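Long-range contacts in RNA-binding protein RMD9, mitochondrial (Saccharomyces cerevisiae S288C, PDB 7A9X), which binds a dodecameric sequence element in the 3'-UTRs of yeast mitochondrial mRNAs and takes part in the processing or stability of these messages: residues I370-Y375 / T409-W414; G170-L175 / E208-G213. All coordinates share one frame; numbering follows the deposited sequence.

Contact 1 of 2, residues I370-Y375 / T409-W414. With nucleotides of chain B.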
loop_
_atom_site.group_PDB
_atom_site.type_symbol
_atom_site.label_atom_id
_atom_site.label_comp_id
_atom_site.label_asym_id
_atom_site.label_seq_id
_atom_site.Cartn_x
_atom_site.Cartn_y
_atom_site.Cartn_z
ATOM N N ILE A 370 -5.657 7.457 14.507
ATOM C CA ILE A 370 -5.593 7.304 15.957
ATOM C C ILE A 370 -5.962 8.613 16.649
ATOM O O ILE A 370 -6.638 8.609 17.685
ATOM C CB ILE A 370 -4.196 6.807 16.369
ATOM C CG1 ILE A 370 -3.919 5.440 15.737
ATOM C CG2 ILE A 370 -4.070 6.741 17.884
ATOM C CD1 ILE A 370 -2.480 4.982 15.861
ATOM N N PHE A 371 -5.541 9.750 16.087
ATOM C CA PHE A 371 -5.844 11.041 16.701
ATOM C C PHE A 371 -7.348 11.240 16.849
ATOM O O PHE A 371 -7.854 11.481 17.952
ATOM C CB PHE A 371 -5.235 12.184 15.884
ATOM C CG PHE A 371 -5.553 13.553 16.432
ATOM C CD1 PHE A 371 -6.699 14.232 16.040
ATOM C CD2 PHE A 371 -4.710 14.155 17.351
ATOM C CE1 PHE A 371 -6.994 15.486 16.556
ATOM C CE2 PHE A 371 -4.997 15.408 17.867
ATOM C CZ PHE A 371 -6.139 16.073 17.472
ATOM N N PHE A 372 -8.082 11.147 15.740
ATOM C CA PHE A 372 -9.507 11.447 15.777
ATOM C C PHE A 372 -10.335 10.337 16.412
ATOM O O PHE A 372 -11.514 10.563 16.703
ATOM C CB PHE A 372 -10.002 11.770 14.367
ATOM C CG PHE A 372 -9.513 13.099 13.856
ATOM C CD1 PHE A 372 -10.181 14.268 14.178
ATOM C CD2 PHE A 372 -8.371 13.182 13.075
ATOM C CE1 PHE A 372 -9.729 15.491 13.723
ATOM C CE2 PHE A 372 -7.917 14.402 12.614
ATOM C CZ PHE A 372 -8.598 15.560 12.938
ATOM N N GLU A 373 -9.760 9.157 16.643
ATOM C CA GLU A 373 -10.423 8.203 17.524
ATOM C C GLU A 373 -10.271 8.619 18.980
ATOM O O GLU A 373 -11.209 8.480 19.772
ATOM C CB GLU A 373 -9.867 6.795 17.313
ATOM C CG GLU A 373 -10.268 6.162 15.996
ATOM C CD GLU A 373 -9.775 4.738 15.868
ATOM O OE1 GLU A 373 -9.254 4.199 16.867
ATOM O OE2 GLU A 373 -9.907 4.159 14.769
ATOM N N ASN A 374 -9.099 9.147 19.338
ATOM C CA ASN A 374 -8.868 9.598 20.705
ATOM C C ASN A 374 -9.714 10.826 21.029
ATOM O O ASN A 374 -10.362 10.887 22.080
ATOM C CB ASN A 374 -7.379 9.891 20.903
ATOM C CG ASN A 374 -7.038 10.241 22.336
ATOM O OD1 ASN A 374 -7.043 9.377 23.211
ATOM N ND2 ASN A 374 -6.729 11.510 22.583
ATOM N N TYR A 375 -9.733 11.810 20.131
ATOM C CA TYR A 375 -10.491 13.043 20.335
ATOM C C TYR A 375 -11.858 12.997 19.663
ATOM O O TYR A 375 -12.360 14.019 19.188
ATOM C CB TYR A 375 -9.683 14.240 19.845
ATOM C CG TYR A 375 -8.479 14.540 20.709
ATOM C CD1 TYR A 375 -8.628 15.155 21.950
ATOM C CD2 TYR A 375 -7.197 14.204 20.290
ATOM C CE1 TYR A 375 -7.534 15.430 22.748
ATOM C CE2 TYR A 375 -6.096 14.475 21.080
ATOM C CZ TYR A 375 -6.270 15.088 22.309
ATOM O OH TYR A 375 -5.179 15.360 23.101
ATOM N N THR A 409 -9.951 14.692 6.223
ATOM C CA THR A 409 -10.805 13.523 6.028
ATOM C C THR A 409 -11.287 12.969 7.362
ATOM O O THR A 409 -12.493 12.807 7.587
ATOM C CB THR A 409 -10.047 12.442 5.254
ATOM O OG1 THR A 409 -9.574 12.971 4.008
ATOM C CG2 THR A 409 -10.952 11.249 4.990
ATOM N N ARG A 410 -10.351 12.677 8.265
ATOM C CA ARG A 410 -10.697 12.096 9.554
ATOM C C ARG A 410 -11.433 13.072 10.464
ATOM O O ARG A 410 -12.127 12.630 11.384
ATOM C CB ARG A 410 -9.431 11.586 10.244
ATOM C CG ARG A 410 -8.621 10.604 9.408
ATOM C CD ARG A 410 -9.359 9.284 9.216
ATOM N NE ARG A 410 -8.576 8.326 8.440
ATOM C CZ ARG A 410 -8.833 7.997 7.176
ATOM N NH1 ARG A 410 -8.064 7.118 6.548
ATOM N NH2 ARG A 410 -9.864 8.540 6.542
ATOM N N ALA A 411 -11.311 14.383 10.227
ATOM C CA ALA A 411 -11.984 15.359 11.078
ATOM C C ALA A 411 -13.492 15.399 10.862
ATOM O O ALA A 411 -14.180 16.130 11.582
ATOM C CB ALA A 411 -11.399 16.754 10.850
ATOM N N SER A 412 -14.019 14.637 9.902
ATOM C CA SER A 412 -15.459 14.599 9.674
ATOM C C SER A 412 -16.223 14.072 10.881
ATOM O O SER A 412 -17.428 14.319 10.993
ATOM C CB SER A 412 -15.769 13.739 8.449
ATOM O OG SER A 412 -15.235 12.434 8.598
ATOM N N ILE A 413 -15.550 13.344 11.776
ATOM C CA ILE A 413 -16.194 12.850 12.988
ATOM C C ILE A 413 -16.646 14.006 13.872
ATOM O O ILE A 413 -17.654 13.899 14.584
ATOM C CB ILE A 413 -15.239 11.893 13.733
ATOM C CG1 ILE A 413 -15.210 10.524 13.050
ATOM C CG2 ILE A 413 -15.629 11.740 15.189
ATOM C CD1 ILE A 413 -14.530 9.446 13.877
ATOM N N TRP A 414 -15.932 15.134 13.829
ATOM C CA TRP A 414 -16.311 16.272 14.657
ATOM C C TRP A 414 -17.589 16.939 14.160
ATOM O O TRP A 414 -18.324 17.528 14.961
ATOM C CB TRP A 414 -15.166 17.282 14.718
ATOM C CG TRP A 414 -14.063 16.849 15.627
ATOM C CD1 TRP A 414 -14.093 15.808 16.509
ATOM C CD2 TRP A 414 -12.761 17.437 15.743
ATOM N NE1 TRP A 414 -12.893 15.712 17.171
ATOM C CE2 TRP A 414 -12.058 16.701 16.719
ATOM C CE3 TRP A 414 -12.123 18.513 15.121
ATOM C CZ2 TRP A 414 -10.747 17.006 17.085
ATOM C CZ3 TRP A 414 -10.821 18.815 15.485
ATOM C CH2 TRP A 414 -10.148 18.063 16.458
ATOM P P U B 11 -9.230 8.364 2.544
ATOM O OP1 U B 11 -10.251 8.265 3.620
ATOM O OP2 U B 11 -8.593 7.124 2.032
ATOM O "O5'" U B 11 -9.878 9.134 1.308
ATOM C "C5'" U B 11 -10.602 10.339 1.493
ATOM C "C4'" U B 11 -10.973 10.967 0.175
ATOM O "O4'" U B 11 -9.777 11.442 -0.499
ATOM C "C3'" U B 11 -11.624 10.047 -0.845
ATOM O "O3'" U B 11 -13.004 9.839 -0.607
ATOM C "C2'" U B 11 -11.327 10.751 -2.161
ATOM O "O2'" U B 11 -12.198 11.856 -2.351
ATOM C "C1'" U B 11 -9.921 11.291 -1.897
ATOM N N1 U B 11 -8.874 10.364 -2.377
ATOM C C2 U B 11 -8.628 10.304 -3.737
ATOM O O2 U B 11 -9.231 10.977 -4.557
ATOM N N3 U B 11 -7.640 9.424 -4.104
ATOM C C4 U B 11 -6.895 8.617 -3.268
ATOM O O4 U B 11 -6.041 7.871 -3.746
ATOM C C5 U B 11 -7.211 8.737 -1.879
ATOM C C6 U B 11 -8.166 9.586 -1.492
#
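Phe371 meets Trp414 with the rim of its own ring, CE1 lying 4.1 Å from Trp414 CH2; Leu386 and Ile389 of helix 379-396 also pack against Phe371. Phe372 fills the junction. Its CG stands anti to the carbonyl carbon (chi1 -71°), beside the backbone N; CD2 of the ring comes to 3.4 Å from Arg410 CB, and CE1 sits 3.6 Å from Ala411 CB. One face of this ring is covered by the Arg410-Ala411 backbone, the opposite face by Phe371 CD1. Phe372 also turns an edge to the face of Trp414, an edge-to-face pair with centroids 5.0 Å apart and planes at 63°. At Tyr375, where the chain leaves the helix, the carbonyl O accepts a nearly straight hydrogen bond of 2.7 Å from Trp414 NE1, in the plane of the indole.

Beyond Phe372, the Arg410 side chain runs on to the RNA, NH2 donating a 3.0 Å hydrogen bond to OP1 of U11 of chain B; Thr369 OG1 bonds to its NE. The junction between the repeats assigned as PPR6 and PPR7 thus joins an aromatic core to a guanidinium that probably offsets phosphate charge, without reading the base through this bond.

Contact 2 of 2, residues G170-L175 / E208-G213. With nucleotides of chain B.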
loop_
_atom_site.group_PDB
_atom_site.type_symbol
_atom_site.label_atom_id
_atom_site.label_comp_id
_atom_site.label_asym_id
_atom_site.label_seq_id
_atom_site.Cartn_x
_atom_site.Cartn_y
_atom_site.Cartn_z
ATOM N N GLY A 170 15.856 -19.512 -7.089
ATOM C CA GLY A 170 14.636 -19.175 -7.803
ATOM C C GLY A 170 13.374 -19.522 -7.045
ATOM O O GLY A 170 12.351 -18.844 -7.193
ATOM N N ALA A 171 13.421 -20.572 -6.221
ATOM C CA ALA A 171 12.248 -20.957 -5.444
ATOM C C ALA A 171 11.897 -19.898 -4.407
ATOM O O ALA A 171 10.714 -19.633 -4.161
ATOM C CB ALA A 171 12.485 -22.310 -4.772
ATOM N N THR A 172 12.909 -19.279 -3.791
ATOM C CA THR A 172 12.644 -18.269 -2.770
ATOM C C THR A 172 12.029 -17.013 -3.374
ATOM O O THR A 172 11.107 -16.428 -2.794
ATOM C CB THR A 172 13.927 -17.912 -2.015
ATOM O OG1 THR A 172 14.950 -17.543 -2.948
ATOM C CG2 THR A 172 14.399 -19.084 -1.176
ATOM N N HIS A 173 12.538 -16.566 -4.525
ATOM C CA HIS A 173 11.960 -15.382 -5.153
ATOM C C HIS A 173 10.544 -15.648 -5.652
ATOM O O HIS A 173 9.715 -14.731 -5.668
ATOM C CB HIS A 173 12.849 -14.893 -6.296
ATOM C CG HIS A 173 14.113 -14.229 -5.841
ATOM N ND1 HIS A 173 14.145 -12.939 -5.358
ATOM C CD2 HIS A 173 15.390 -14.676 -5.804
ATOM C CE1 HIS A 173 15.387 -12.621 -5.036
ATOM N NE2 HIS A 173 16.162 -13.658 -5.298
ATOM N N LEU A 174 10.245 -16.886 -6.055
ATOM C CA LEU A 174 8.893 -17.210 -6.504
ATOM C C LEU A 174 7.903 -17.126 -5.350
ATOM O O LEU A 174 6.855 -16.477 -5.460
ATOM C CB LEU A 174 8.867 -18.604 -7.129
ATOM C CG LEU A 174 7.544 -19.036 -7.768
ATOM C CD1 LEU A 174 7.351 -18.364 -9.122
ATOM C CD2 LEU A 174 7.456 -20.552 -7.895
ATOM N N LEU A 175 8.229 -17.779 -4.231
ATOM C CA LEU A 175 7.365 -17.792 -3.058
ATOM C C LEU A 175 7.313 -16.440 -2.360
ATOM O O LEU A 175 6.257 -16.065 -1.842
ATOM C CB LEU A 175 7.832 -18.880 -2.087
ATOM C CG LEU A 175 7.857 -20.281 -2.703
ATOM C CD1 LEU A 175 8.697 -21.237 -1.875
ATOM C CD2 LEU A 175 6.440 -20.792 -2.858
ATOM N N GLU A 208 15.557 -26.750 0.468
ATOM C CA GLU A 208 16.796 -26.158 0.940
ATOM C C GLU A 208 16.527 -25.230 2.126
ATOM O O GLU A 208 15.425 -24.692 2.265
ATOM C CB GLU A 208 17.477 -25.388 -0.189
ATOM C CG GLU A 208 18.000 -26.279 -1.308
ATOM C CD GLU A 208 18.653 -25.494 -2.427
ATOM O OE1 GLU A 208 18.722 -26.021 -3.558
ATOM O OE2 GLU A 208 19.097 -24.352 -2.176
ATOM N N PRO A 209 17.524 -25.032 2.999
ATOM C CA PRO A 209 17.288 -24.238 4.220
ATOM C C PRO A 209 16.750 -22.839 3.970
ATOM O O PRO A 209 15.904 -22.367 4.742
ATOM C CB PRO A 209 18.676 -24.200 4.875
ATOM C CG PRO A 209 19.337 -25.451 4.413
ATOM C CD PRO A 209 18.847 -25.682 3.010
ATOM N N LYS A 210 17.212 -22.152 2.922
ATOM C CA LYS A 210 16.740 -20.790 2.700
ATOM C C LYS A 210 15.286 -20.766 2.252
ATOM O O LYS A 210 14.581 -19.780 2.498
ATOM C CB LYS A 210 17.629 -20.068 1.687
ATOM C CG LYS A 210 17.702 -20.702 0.308
ATOM C CD LYS A 210 18.554 -19.835 -0.603
ATOM C CE LYS A 210 18.900 -20.534 -1.903
ATOM N NZ LYS A 210 19.827 -19.701 -2.722
ATOM N N VAL A 211 14.817 -21.833 1.602
ATOM C CA VAL A 211 13.402 -21.925 1.262
ATOM C C VAL A 211 12.582 -22.263 2.501
ATOM O O VAL A 211 11.476 -21.741 2.693
ATOM C CB VAL A 211 13.184 -22.954 0.137
ATOM C CG1 VAL A 211 11.725 -22.971 -0.293
ATOM C CG2 VAL A 211 14.090 -22.656 -1.048
ATOM N N VAL A 212 13.107 -23.143 3.357
ATOM C CA VAL A 212 12.430 -23.448 4.616
ATOM C C VAL A 212 12.326 -22.198 5.478
ATOM O O VAL A 212 11.305 -21.961 6.136
ATOM C CB VAL A 212 13.160 -24.585 5.357
ATOM C CG1 VAL A 212 12.470 -24.887 6.682
ATOM C CG2 VAL A 212 13.227 -25.830 4.488
ATOM N N GLY A 213 13.378 -21.374 5.479
ATOM C CA GLY A 213 13.345 -20.142 6.249
ATOM C C GLY A 213 12.205 -19.229 5.845
ATOM O O GLY A 213 11.528 -18.655 6.699
ATOM P P A B 4 19.131 -12.227 -3.780
ATOM O OP1 A B 4 18.623 -13.589 -4.081
ATOM O OP2 A B 4 18.736 -11.089 -4.646
ATOM O "O5'" A B 4 18.716 -11.822 -2.295
ATOM C "C5'" A B 4 19.022 -12.654 -1.185
ATOM C "C4'" A B 4 19.241 -11.841 0.068
ATOM O "O4'" A B 4 20.509 -11.137 -0.015
ATOM C "C3'" A B 4 18.224 -10.742 0.338
ATOM O "O3'" A B 4 17.032 -11.221 0.937
ATOM C "C2'" A B 4 19.007 -9.778 1.221
ATOM O "O2'" A B 4 19.075 -10.257 2.555
ATOM C "C1'" A B 4 20.400 -9.869 0.598
ATOM N N9 A B 4 20.586 -8.837 -0.436
ATOM C C8 A B 4 20.648 -9.009 -1.797
ATOM N N7 A B 4 20.802 -7.888 -2.461
ATOM C C5 A B 4 20.838 -6.914 -1.470
ATOM C C6 A B 4 20.982 -5.516 -1.521
ATOM N N6 A B 4 21.123 -4.826 -2.655
ATOM N N1 A B 4 20.978 -4.840 -0.351
ATOM C C2 A B 4 20.836 -5.530 0.789
ATOM N N3 A B 4 20.694 -6.843 0.965
ATOM C C4 A B 4 20.703 -7.484 -0.217
ATOM P P A B 3 22.285 -15.906 -0.305
ATOM O OP1 A B 3 21.896 -14.943 0.757
ATOM O OP2 A B 3 21.549 -17.189 -0.445
ATOM O "O5'" A B 3 22.200 -15.146 -1.700
ATOM C "C5'" A B 3 22.823 -13.886 -1.885
ATOM C "C4'" A B 3 22.812 -13.486 -3.336
ATOM O "O4'" A B 3 23.573 -14.448 -4.109
ATOM C "C3'" A B 3 21.445 -13.467 -4.004
ATOM O "O3'" A B 3 20.737 -12.265 -3.746
ATOM C "C2'" A B 3 21.785 -13.679 -5.474
ATOM O "O2'" A B 3 22.220 -12.466 -6.071
ATOM C "C1'" A B 3 22.983 -14.627 -5.378
ATOM N N9 A B 3 22.594 -16.042 -5.516
ATOM C C8 A B 3 22.235 -16.918 -4.521
ATOM N N7 A B 3 21.942 -18.120 -4.954
ATOM C C5 A B 3 22.120 -18.029 -6.328
ATOM C C6 A B 3 21.969 -18.966 -7.367
ATOM N N6 A B 3 21.588 -20.229 -7.175
ATOM N N1 A B 3 22.227 -18.553 -8.628
ATOM C C2 A B 3 22.609 -17.285 -8.823
ATOM N N3 A B 3 22.787 -16.314 -7.930
ATOM C C4 A B 3 22.522 -16.756 -6.689
#
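Thr172 places CG2 anti to its carbonyl carbon, with OG1 between the backbone N and that carbon (chi1 53°); the methyl thereby meets Val211 CG2 at 3.6 Å, while OG1 bonds back to Tyr169 O within its own helix. Val211 sets CG1 anti to its backbone N (chi1 -176°) and divides its methyls: CG1 touches Leu175 CD1 at 3.8 Å, and CG2 also reaches Ala171 CB at 4.1 Å. Thr172 CG2 also lies 3.7 Å from Lys210 O, a carbonyl hydrogen-bonded to Asn246 ND2. No hydrogen bond links the two segments, whose helix axes run nearly parallel, 13° apart, with a closest approach of 9.2 Å.

The RNA lies beside this apolar seam between the repeats assigned as PPR1 and PPR2. His173 NE2 donates a 2.7 Å hydrogen bond to OP1 of A4 of chain B, the phosphate standing at the ring's edge. His116 bonds to ND1 and His113 stacks on the ring, which together hold its rotation. An alanine in place of His173 would probably leave that phosphate oxygen without its imidazole donor and His113 without its stacking partner. The extended Lys210 chain brings NZ to 3.5 Å from N7 of A3 of chain B, close enough that its positive charge is probably felt there. Aliphatic groups thus pack the repeats together, while the polar ends of neighbouring residues meet backbone phosphate and, more loosely, an adenine.

In the fold
As the repeats are assigned, both contacts join consecutive PPR units, PPR1 to PPR2 in contact 2 and PPR6 to PPR7 in contact 1, on opposite sides of the chain's centre with their own centres about 43 Å apart. Contact 2 is buried and without a hydrogen bond between its segments, two nearly parallel helices meeting mostly through aliphatic groups. Contact 1 is partly buried, gathers where two helices end, and adds an indole-to-carbonyl hydrogen bond to its aromatic packing. Each also presents a guanidinium or an imidazole donor to an RNA phosphate, at U11 of chain B in contact 1 and A4 of chain B in contact 2, so the same RNA strand is held at two separate points of the repeat array.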